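Long-range contacts in putative immunoglobulin-blocking virulence protein (PDB 7ADK), which probably binds and blocks host immunoglobulins, as a virulence factor of Mycoplasma mycoides subsp. capri: residues S161-P166 and Y578-E583; T526-I531 and P584-G589. All blocks are in the same frame, centred on the assembly; numbering follows the deposited sequence.

Contact 1 (S161-P166 and Y578-E583); sequences SNPTKP and YARNNE
S161 and A579 bring the two backbones nearest to each other, with 5.2 Å between S161 CA and A579 CA. The 161-166 segment is irregular loop throughout. In 578-583, helix 567-579 ends at A579, R580 is the first residue to leave helical backbone angles, and a type I beta turn from R580 to E583 follows, closed by E583 N bonding to R580 O at 3.2 Å. This turn returns E583 beside R580, so that both side chains face N162.

The aliphatic part of R580 packs against the S161-N162 peptide, CG 3.9 Å from S161 C. Its chain bends at chi3 (76°), which swings NE off the extended line of the preceding carbons. NE then donates to E583 OE2 at 3.0 Å in a salt bridge with an N-H...O angle of 170°; the oxygen lies close to the guanidinium plane and is met on its syn side, though well out of the carboxylate plane. P163 CD sits over the centre of one guanidinium face, 4.3 Å from R580 CZ. The contact ties a loop from the N-terminal part of the modelled chain to the C-terminal end of helix 567-579, the helix that comes between strands 553-555 and 608-610 of the parallel sheet.

N162 crosses R580 at about a right angle, its amide plane turned 48° from the guanidinium. Its orientation follows from ND2, which donates to K165 O at 2.8 Å, nearly in the amide plane, and also bonds T526 O. OD1 lies 2.8 Å from R580 NH1 but also 3.0 Å from E583 OE2, and these two oxygens are both acceptors. R580 NH2 bonds L522 O and NH1 bonds T525 O weakly, while S161 OG turns back to D155 O.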
loop_
_atom_site.group_PDB
_atom_site.type_symbol
_atom_site.label_atom_id
_atom_site.label_comp_id
_atom_site.label_asym_id
_atom_site.label_seq_id
_atom_site.Cartn_x
_atom_site.Cartn_y
_atom_site.Cartn_z
ATOM N N SER A 161 39.883 -7.708 -3.788
ATOM C CA SER A 161 40.180 -7.510 -2.361
ATOM C C SER A 161 39.894 -6.073 -1.912
ATOM O O SER A 161 39.558 -5.208 -2.721
ATOM C CB SER A 161 41.645 -7.875 -2.066
ATOM O OG SER A 161 42.544 -7.113 -2.846
ATOM N N ASN A 162 40.012 -5.791 -0.609
ATOM C CA ASN A 162 39.821 -4.433 -0.095
ATOM C C ASN A 162 40.954 -3.504 -0.595
ATOM O O ASN A 162 42.125 -3.877 -0.512
ATOM C CB ASN A 162 39.697 -4.471 1.440
ATOM C CG ASN A 162 38.912 -3.284 1.982
ATOM O OD1 ASN A 162 37.799 -3.017 1.576
ATOM N ND2 ASN A 162 39.449 -2.496 2.868
ATOM N N PRO A 163 40.643 -2.298 -1.097
ATOM C CA PRO A 163 41.543 -1.516 -1.948
ATOM C C PRO A 163 42.770 -0.897 -1.270
ATOM O O PRO A 163 43.687 -0.457 -1.957
ATOM C CB PRO A 163 40.655 -0.412 -2.542
ATOM C CG PRO A 163 39.549 -0.247 -1.508
ATOM C CD PRO A 163 39.327 -1.682 -1.081
ATOM N N THR A 164 42.794 -0.816 0.057
ATOM C CA THR A 164 43.769 0.002 0.812
ATOM C C THR A 164 44.363 -0.687 2.044
ATOM O O THR A 164 45.475 -0.362 2.450
ATOM C CB THR A 164 43.096 1.296 1.273
ATOM O OG1 THR A 164 41.969 0.956 2.026
ATOM C CG2 THR A 164 42.655 2.190 0.123
ATOM N N LYS A 165 43.636 -1.632 2.646
ATOM C CA LYS A 165 43.939 -2.280 3.933
ATOM C C LYS A 165 43.061 -3.528 4.091
ATOM O O LYS A 165 41.854 -3.408 3.910
ATOM C CB LYS A 165 43.651 -1.238 5.032
ATOM C CG LYS A 165 43.654 -1.759 6.472
ATOM C CD LYS A 165 43.510 -0.567 7.429
ATOM C CE LYS A 165 43.306 -1.022 8.878
ATOM N NZ LYS A 165 43.284 0.130 9.806
ATOM N N PRO A 166 43.587 -4.714 4.421
ATOM C CA PRO A 166 42.770 -5.895 4.657
ATOM C C PRO A 166 41.986 -5.771 5.967
ATOM O O PRO A 166 42.556 -5.665 7.053
ATOM C CB PRO A 166 43.751 -7.070 4.660
ATOM C CG PRO A 166 45.060 -6.437 5.114
ATOM C CD PRO A 166 44.996 -5.021 4.550
ATOM N N TYR A 578 33.262 -13.897 -1.345
ATOM C CA TYR A 578 34.530 -14.403 -0.773
ATOM C C TYR A 578 35.666 -13.384 -0.610
ATOM O O TYR A 578 36.312 -13.400 0.429
ATOM C CB TYR A 578 35.072 -15.590 -1.576
ATOM C CG TYR A 578 34.178 -16.814 -1.614
ATOM C CD1 TYR A 578 34.084 -17.652 -0.488
ATOM C CD2 TYR A 578 33.414 -17.093 -2.758
ATOM C CE1 TYR A 578 33.217 -18.758 -0.503
ATOM C CE2 TYR A 578 32.542 -18.191 -2.774
ATOM C CZ TYR A 578 32.447 -19.029 -1.650
ATOM O OH TYR A 578 31.596 -20.078 -1.692
ATOM N N ALA A 579 35.946 -12.513 -1.577
ATOM C CA ALA A 579 37.146 -11.669 -1.531
ATOM C C ALA A 579 37.073 -10.533 -0.488
ATOM O O ALA A 579 38.098 -10.129 0.054
ATOM C CB ALA A 579 37.434 -11.120 -2.925
ATOM N N ARG A 580 35.877 -10.025 -0.176
ATOM C CA ARG A 580 35.615 -9.043 0.892
ATOM C C ARG A 580 34.590 -9.556 1.911
ATOM O O ARG A 580 34.067 -8.802 2.718
ATOM C CB ARG A 580 35.233 -7.680 0.291
ATOM C CG ARG A 580 36.392 -7.008 -0.445
ATOM C CD ARG A 580 35.993 -5.724 -1.175
ATOM N NE ARG A 580 35.826 -4.595 -0.257
ATOM C CZ ARG A 580 35.393 -3.384 -0.556
ATOM N NH1 ARG A 580 35.324 -2.486 0.364
ATOM N NH2 ARG A 580 35.043 -3.018 -1.753
ATOM N N ASN A 581 34.281 -10.852 1.914
ATOM C CA ASN A 581 33.197 -11.420 2.710
ATOM C C ASN A 581 33.386 -11.247 4.225
ATOM O O ASN A 581 32.403 -11.216 4.954
ATOM C CB ASN A 581 33.048 -12.896 2.332
ATOM C CG ASN A 581 31.991 -13.635 3.128
ATOM O OD1 ASN A 581 30.817 -13.632 2.822
ATOM N ND2 ASN A 581 32.378 -14.331 4.162
ATOM N N ASN A 582 34.603 -11.168 4.752
ATOM C CA ASN A 582 34.777 -11.027 6.197
ATOM C C ASN A 582 34.336 -9.649 6.736
ATOM O O ASN A 582 34.188 -9.490 7.941
ATOM C CB ASN A 582 36.205 -11.432 6.583
ATOM C CG ASN A 582 37.250 -10.413 6.224
ATOM O OD1 ASN A 582 37.273 -9.867 5.133
ATOM N ND2 ASN A 582 38.127 -10.125 7.138
ATOM N N GLU A 583 34.086 -8.667 5.874
ATOM C CA GLU A 583 33.546 -7.353 6.230
ATOM C C GLU A 583 32.022 -7.387 6.443
ATOM O O GLU A 583 31.326 -8.038 5.669
ATOM C CB GLU A 583 33.808 -6.325 5.125
ATOM C CG GLU A 583 35.260 -6.189 4.659
ATOM C CD GLU A 583 35.408 -5.203 3.490
ATOM O OE1 GLU A 583 34.636 -4.219 3.428
ATOM O OE2 GLU A 583 36.310 -5.376 2.649
#

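Contact 2 (T526-I531 and P584-G589); sequences TWINTI and PFFQGG
In I528 the CG2 branch, and in F585 the CG atom (chi1 -176°), stand anti to their backbone nitrogens. CG2 thereby comes over one face of the F585 ring, displaced toward the rim. The evidence for a CH-pi contact is its 3.8 Å separation from the ring centroid and a direction 22° off the ring normal; the nearest ring atom, F585 CD2, is 3.6 Å from I528 CG2. The other branch of I528 reaches F586, where CD1 lies 3.7 Å from F586 CZ and the two side chains cross at about a right angle. The phenyl rings also meet each other: F585 CD1 sits 3.9 Å above one face of F586, off its centre.

This packing joins the loop after strand 516-517 to the loop after helix 567-579. Strands 516-517 and 608-610, which flank them in the chain, belong to the five-stranded parallel sheet with strands in chain order, consistent with a leucine-rich-repeat-like solenoid. The 526-531 side runs beside strand 502-506, where W527 and N529 form backbone hydrogen bonds with L502. F585 meets L504 of that strand and the rings of Y517 and F551, whereas F586 packs on M575 and V576 of the helix.

T530 crosses P584 at about a right angle. Both of its branches rest on the proline ring, OG1 at 3.4 Å and CG2 at 3.7 Å from P584 CB.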
loop_
_atom_site.group_PDB
_atom_site.type_symbol
_atom_site.label_atom_id
_atom_site.label_comp_id
_atom_site.label_asym_id
_atom_site.label_seq_id
_atom_site.Cartn_x
_atom_site.Cartn_y
_atom_site.Cartn_z
ATOM N N THR A 526 36.919 2.005 0.731
ATOM C CA THR A 526 37.652 1.269 1.777
ATOM C C THR A 526 36.746 0.675 2.863
ATOM O O THR A 526 37.056 -0.395 3.376
ATOM C CB THR A 526 38.695 2.197 2.408
ATOM O OG1 THR A 526 39.706 2.492 1.488
ATOM C CG2 THR A 526 39.388 1.669 3.658
ATOM N N TRP A 527 35.646 1.353 3.225
ATOM C CA TRP A 527 34.705 0.914 4.268
ATOM C C TRP A 527 33.311 1.505 4.037
ATOM O O TRP A 527 33.156 2.722 3.960
ATOM C CB TRP A 527 35.268 1.280 5.661
ATOM C CG TRP A 527 34.524 0.789 6.870
ATOM C CD1 TRP A 527 34.641 -0.443 7.413
ATOM C CD2 TRP A 527 33.600 1.511 7.740
ATOM N NE1 TRP A 527 33.861 -0.534 8.550
ATOM C CE2 TRP A 527 33.207 0.645 8.800
ATOM C CE3 TRP A 527 33.073 2.818 7.765
ATOM C CZ2 TRP A 527 32.344 1.048 9.823
ATOM C CZ3 TRP A 527 32.216 3.234 8.795
ATOM C CH2 TRP A 527 31.854 2.360 9.828
ATOM N N ILE A 528 32.292 0.658 3.896
ATOM C CA ILE A 528 30.893 1.082 3.770
ATOM C C ILE A 528 30.276 1.010 5.166
ATOM O O ILE A 528 30.426 0.004 5.860
ATOM C CB ILE A 528 30.080 0.232 2.757
ATOM C CG1 ILE A 528 30.769 0.026 1.398
ATOM C CG2 ILE A 528 28.715 0.889 2.498
ATOM C CD1 ILE A 528 31.679 -1.184 1.319
ATOM N N ASN A 529 29.610 2.071 5.605
ATOM C CA ASN A 529 29.088 2.188 6.955
ATOM C C ASN A 529 27.949 1.194 7.202
ATOM O O ASN A 529 26.909 1.210 6.539
ATOM C CB ASN A 529 28.659 3.626 7.240
ATOM C CG ASN A 529 28.298 3.867 8.687
ATOM O OD1 ASN A 529 28.652 3.115 9.579
ATOM N ND2 ASN A 529 27.579 4.918 8.953
ATOM N N THR A 530 28.196 0.338 8.186
ATOM C CA THR A 530 27.403 -0.832 8.588
ATOM C C THR A 530 26.957 -0.762 10.053
ATOM O O THR A 530 26.064 -1.485 10.495
ATOM C CB THR A 530 28.281 -2.060 8.330
ATOM O OG1 THR A 530 27.534 -3.246 8.469
ATOM C CG2 THR A 530 29.505 -2.117 9.255
ATOM N N ILE A 531 27.587 0.141 10.797
ATOM C CA ILE A 531 27.146 0.677 12.089
ATOM C C ILE A 531 26.026 1.695 11.782
ATOM O O ILE A 531 25.605 1.793 10.638
ATOM C CB ILE A 531 28.401 1.235 12.811
ATOM C CG1 ILE A 531 29.404 0.086 13.059
ATOM C CG2 ILE A 531 28.116 1.931 14.143
ATOM C CD1 ILE A 531 30.801 0.513 13.468
ATOM N N PRO A 584 31.451 -6.625 7.395
ATOM C CA PRO A 584 30.021 -6.686 7.703
ATOM C C PRO A 584 29.054 -6.305 6.576
ATOM O O PRO A 584 27.961 -6.848 6.497
ATOM C CB PRO A 584 29.826 -5.735 8.872
ATOM C CG PRO A 584 31.189 -5.633 9.529
ATOM C CD PRO A 584 32.151 -5.800 8.366
ATOM N N PHE A 585 29.409 -5.369 5.694
ATOM C CA PHE A 585 28.503 -4.913 4.625
ATOM C C PHE A 585 28.245 -6.005 3.587
ATOM O O PHE A 585 27.131 -6.181 3.099
ATOM C CB PHE A 585 29.055 -3.653 3.943
ATOM C CG PHE A 585 28.118 -3.068 2.903
ATOM C CD1 PHE A 585 28.231 -3.431 1.549
ATOM C CD2 PHE A 585 27.087 -2.200 3.298
ATOM C CE1 PHE A 585 27.328 -2.926 0.609
ATOM C CE2 PHE A 585 26.188 -1.698 2.353
ATOM C CZ PHE A 585 26.308 -2.058 1.007
ATOM N N PHE A 586 29.268 -6.784 3.245
ATOM C CA PHE A 586 29.176 -7.865 2.261
ATOM C C PHE A 586 28.509 -9.139 2.795
ATOM O O PHE A 586 28.351 -10.106 2.057
ATOM C CB PHE A 586 30.553 -8.111 1.639
ATOM C CG PHE A 586 31.054 -6.900 0.892
ATOM C CD1 PHE A 586 30.360 -6.420 -0.224
ATOM C CD2 PHE A 586 32.142 -6.173 1.379
ATOM C CE1 PHE A 586 30.770 -5.245 -0.869
ATOM C CE2 PHE A 586 32.539 -4.987 0.756
ATOM C CZ PHE A 586 31.862 -4.521 -0.375
ATOM N N GLN A 587 28.060 -9.131 4.048
ATOM C CA GLN A 587 27.370 -10.253 4.679
ATOM C C GLN A 587 25.846 -10.199 4.556
ATOM O O GLN A 587 25.159 -11.134 4.944
ATOM C CB GLN A 587 27.808 -10.364 6.139
ATOM C CG GLN A 587 29.274 -10.803 6.211
ATOM C CD GLN A 587 29.947 -10.494 7.530
ATOM O OE1 GLN A 587 29.339 -10.223 8.548
ATOM N NE2 GLN A 587 31.249 -10.551 7.563
ATOM N N GLY A 588 25.268 -9.134 4.017
ATOM C CA GLY A 588 23.818 -8.956 4.010
ATOM C C GLY A 588 23.223 -8.748 5.406
ATOM O O GLY A 588 23.923 -8.378 6.342
ATOM N N GLY A 589 21.921 -8.981 5.562
ATOM C CA GLY A 589 21.160 -8.683 6.782
ATOM C C GLY A 589 21.310 -9.637 7.975
ATOM O O GLY A 589 20.783 -9.352 9.029
#

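Overall arrangement
Contacts 1 and 2 have centres 11 Å apart and adjoin directly. Their segments alternate along the chain, in the order 161-166, 526-531, 578-583, 584-589, the last two being consecutive. T164 OG1 and T526 OG1 probably share a hydrogen bond, Q587 NE2 probably bonds N581 O, and F586 packs against R580. Both contacts lie at or just beyond the C-terminal end of helix 567-579, where the chain leads on toward strand 608-610 of the parallel sheet. An early loop is thus built into a region formed much later in the sequence. The second chain of the assembly touches none of the four segments.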